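Local atomic coordinates of carbohydrate binding module family 33 and 10 domain protein (Teredinibacter turnerae, PDB entry 6RW7), a protein that probably cleaves cellulose oxidatively as a copper-dependent AA10 lytic polysaccharide monooxygenase, this chain being the catalytic domain of a longer protein. Residues Pro7-Gly15 with Tyr80-Phe91. Sequence-based numbering, arbitrary orientation. Where two conformers were deposited one is given.
Sequences PPSRQQHCG and YDTPANWPVTSF
Arg10 lies flat on the indole of Trp86, a cation-pi stack with the guanidinium and ring planes only 8° apart. Arg10 CZ sits 3.6 Å from the centroid of the five-membered ring of Trp86, while the methylene CD rests over its six-membered ring. With chi2 and chi3 both near 180° (-177° and 177°), the side chain stays extended from CG to NE and passes across the indole. Arg10 NH1 donates in the guanidinium plane to Tyr80 O at 2.8 Å, and NE pairs with Asp200 of strand 193-202. The rotation of the indole is restrained by a hydrogen bond from Trp86 NE1 to Thr82 O (2.8 Å), almost in line with that carbonyl. Were Trp86 replaced by an alanine, the Arg10 guanidinium would probably lose its flat support, and Thr82 O the indole N-H that it accepts. Beside the stack, Tyr80 receives Gln11 CG over one ring face, and its hydroxyl donates in the carbonyl plane to Cys14 O at 2.8 Å. Cys14, tied to Cys28 by a disulfide, sets SG obliquely against Trp86 CZ3.

Farther along, the His13 ring is sandwiched: Pro87 CB stands 3.5 Å from its centroid on one face, and Pro8 CB lies nearer the rim of the other. A water in the ring plane joins His13 NE2 to Pro8 O and Thr89 OG1, while ND1 meets Lys27. Pro7 CG then packs obliquely on Phe91 CE1 (3.8 Å). The contact thus fastens helix 10-17, which follows strand 3-6, to the long loop leading into strand 89-90, beside the immunoglobulin-like beta-sandwich core characteristic of AA10 LPMOs.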
# COMPACT_ATOMS: atom_id res chain seq x y z
N PRO A 7 6.41 7.08 0.44
CA PRO A 7 6.76 6.84 1.84
C PRO A 7 6.68 5.35 2.13
O PRO A 7 6.02 4.59 1.39
CB PRO A 7 5.67 7.58 2.61
CG PRO A 7 4.51 7.57 1.63
CD PRO A 7 5.15 7.81 0.28
N PRO A 8 7.40 4.86 3.15
CA PRO A 8 7.53 3.42 3.32
C PRO A 8 6.21 2.77 3.72
O PRO A 8 5.67 3.06 4.76
CB PRO A 8 8.59 3.24 4.41
CG PRO A 8 8.62 4.58 5.12
CD PRO A 8 8.24 5.62 4.08
N SER A 9 5.77 1.82 2.90
CA SER A 9 4.57 1.01 3.16
C SER A 9 4.85 -0.03 4.24
O SER A 9 6.01 -0.23 4.65
CB SER A 9 4.10 0.29 1.91
OG SER A 9 5.05 -0.69 1.51
N ARG A 10 3.81 -0.73 4.64
CA ARG A 10 3.96 -1.85 5.60
C ARG A 10 4.96 -2.86 5.03
O ARG A 10 5.70 -3.46 5.82
CB ARG A 10 2.61 -2.49 5.89
CG ARG A 10 1.69 -1.58 6.67
CD ARG A 10 0.37 -2.19 7.05
NE ARG A 10 -0.38 -1.22 7.86
CZ ARG A 10 -1.53 -1.47 8.47
NH1 ARG A 10 -2.13 -2.66 8.36
NH2 ARG A 10 -2.06 -0.52 9.22
N GLN A 11 4.91 -3.10 3.72
CA GLN A 11 5.80 -4.09 3.06
C GLN A 11 7.24 -3.59 3.01
O GLN A 11 8.17 -4.42 3.05
CB GLN A 11 5.30 -4.33 1.64
CG GLN A 11 3.93 -4.96 1.60
CD GLN A 11 2.97 -4.14 0.80
OE1 GLN A 11 2.63 -3.03 1.20
NE2 GLN A 11 2.48 -4.71 -0.30
N GLN A 12 7.45 -2.29 2.93
CA GLN A 12 8.81 -1.70 2.93
C GLN A 12 9.42 -1.91 4.32
O GLN A 12 10.56 -2.36 4.43
CB GLN A 12 8.76 -0.22 2.54
CG GLN A 12 10.12 0.45 2.65
CD GLN A 12 11.14 -0.10 1.69
OE1 GLN A 12 10.83 -0.37 0.53
NE2 GLN A 12 12.40 -0.21 2.11
N HIS A 13 8.70 -1.53 5.36
CA HIS A 13 9.21 -1.68 6.74
C HIS A 13 9.39 -3.16 7.09
O HIS A 13 10.44 -3.51 7.64
CB HIS A 13 8.24 -1.11 7.77
CG HIS A 13 8.06 0.37 7.76
ND1 HIS A 13 9.06 1.24 8.08
CD2 HIS A 13 6.95 1.11 7.54
CE1 HIS A 13 8.58 2.48 8.07
NE2 HIS A 13 7.28 2.42 7.72
N CYS A 14 8.34 -3.96 6.88
CA CYS A 14 8.22 -5.34 7.38
C CYS A 14 8.11 -6.24 6.16
O CYS A 14 7.01 -6.41 5.66
CB CYS A 14 7.05 -5.50 8.35
SG CYS A 14 6.89 -4.16 9.58
N GLY A 15 9.26 -6.71 5.68
CA GLY A 15 9.36 -7.30 4.33
C GLY A 15 10.67 -6.88 3.71
O GLY A 15 11.69 -7.58 3.88
N TYR A 80 -0.10 -8.18 6.26
CA TYR A 80 -0.30 -6.70 6.26
C TYR A 80 -1.69 -6.34 6.77
O TYR A 80 -1.93 -5.14 6.97
CB TYR A 80 0.06 -6.15 4.88
CG TYR A 80 1.48 -6.55 4.55
CD1 TYR A 80 2.54 -6.01 5.27
CD2 TYR A 80 1.75 -7.58 3.66
CE1 TYR A 80 3.84 -6.44 5.08
CE2 TYR A 80 3.04 -8.03 3.48
CZ TYR A 80 4.08 -7.46 4.18
OH TYR A 80 5.35 -7.92 4.00
N ASP A 81 -2.56 -7.32 7.02
CA ASP A 81 -3.89 -7.09 7.65
C ASP A 81 -3.77 -7.15 9.17
O ASP A 81 -4.69 -6.67 9.83
CB ASP A 81 -4.91 -8.12 7.17
CG ASP A 81 -5.24 -7.96 5.71
OD1 ASP A 81 -5.51 -6.79 5.29
OD2 ASP A 81 -5.24 -8.99 5.00
N THR A 82 -2.70 -7.73 9.71
CA THR A 82 -2.55 -7.95 11.17
C THR A 82 -2.81 -6.65 11.94
O THR A 82 -2.11 -5.66 11.73
CB THR A 82 -1.15 -8.50 11.46
OG1 THR A 82 -0.96 -9.66 10.65
CG2 THR A 82 -0.99 -8.87 12.92
N PRO A 83 -3.73 -6.62 12.93
CA PRO A 83 -3.79 -5.50 13.85
C PRO A 83 -2.48 -5.37 14.63
O PRO A 83 -1.99 -6.36 15.19
CB PRO A 83 -4.97 -5.85 14.78
CG PRO A 83 -5.79 -6.82 13.98
CD PRO A 83 -4.77 -7.63 13.21
N ALA A 84 -1.91 -4.17 14.63
CA ALA A 84 -0.67 -3.86 15.37
C ALA A 84 -0.43 -2.36 15.42
O ALA A 84 -1.04 -1.62 14.63
CB ALA A 84 0.54 -4.49 14.71
N ASN A 85 0.46 -1.94 16.31
CA ASN A 85 1.13 -0.62 16.20
C ASN A 85 2.21 -0.76 15.13
O ASN A 85 3.36 -1.10 15.47
CB ASN A 85 1.67 -0.12 17.55
CG ASN A 85 2.05 1.34 17.52
OD1 ASN A 85 2.08 1.96 16.46
ND2 ASN A 85 2.34 1.91 18.68
N TRP A 86 1.83 -0.57 13.88
CA TRP A 86 2.77 -0.64 12.73
C TRP A 86 3.72 0.56 12.77
O TRP A 86 3.37 1.63 13.29
CB TRP A 86 1.98 -0.65 11.43
CG TRP A 86 1.23 -1.92 11.16
CD1 TRP A 86 -0.02 -2.28 11.56
CD2 TRP A 86 1.74 -3.03 10.40
NE1 TRP A 86 -0.32 -3.54 11.13
CE2 TRP A 86 0.74 -4.01 10.39
CE3 TRP A 86 2.93 -3.25 9.70
CZ2 TRP A 86 0.89 -5.21 9.70
CZ3 TRP A 86 3.09 -4.44 9.03
CH2 TRP A 86 2.08 -5.40 9.04
N PRO A 87 4.92 0.48 12.15
CA PRO A 87 5.79 1.63 12.01
C PRO A 87 5.07 2.75 11.25
O PRO A 87 4.39 2.49 10.28
CB PRO A 87 7.00 1.14 11.19
CG PRO A 87 6.93 -0.37 11.27
CD PRO A 87 5.48 -0.73 11.51
N VAL A 88 5.26 4.00 11.70
CA VAL A 88 4.56 5.20 11.16
C VAL A 88 5.60 6.24 10.76
O VAL A 88 6.55 6.46 11.56
CB VAL A 88 3.60 5.78 12.21
CG1 VAL A 88 4.37 6.62 13.23
CG2 VAL A 88 2.48 6.61 11.58
N THR A 89 5.43 6.90 9.61
CA THR A 89 6.36 7.97 9.20
C THR A 89 5.58 9.27 9.07
O THR A 89 4.39 9.32 8.71
CB THR A 89 7.26 7.55 8.04
OG1 THR A 89 6.39 7.20 6.98
CG2 THR A 89 8.18 6.39 8.37
N SER A 90 6.29 10.32 9.41
CA SER A 90 5.79 11.71 9.33
C SER A 90 5.49 12.03 7.87
O SER A 90 6.25 11.61 7.00
CB SER A 90 6.77 12.67 9.92
OG SER A 90 6.15 13.93 10.10
N PHE A 91 4.39 12.73 7.62
CA PHE A 91 3.96 13.00 6.25
C PHE A 91 3.22 14.32 6.20
O PHE A 91 2.63 14.72 7.21
CB PHE A 91 3.09 11.84 5.77
CG PHE A 91 3.01 11.66 4.28
CD1 PHE A 91 4.15 11.48 3.53
CD2 PHE A 91 1.79 11.59 3.64
CE1 PHE A 91 4.09 11.29 2.16
CE2 PHE A 91 1.72 11.39 2.27
CZ PHE A 91 2.87 11.21 1.54
O HOH W 1 5.35 4.63 7.04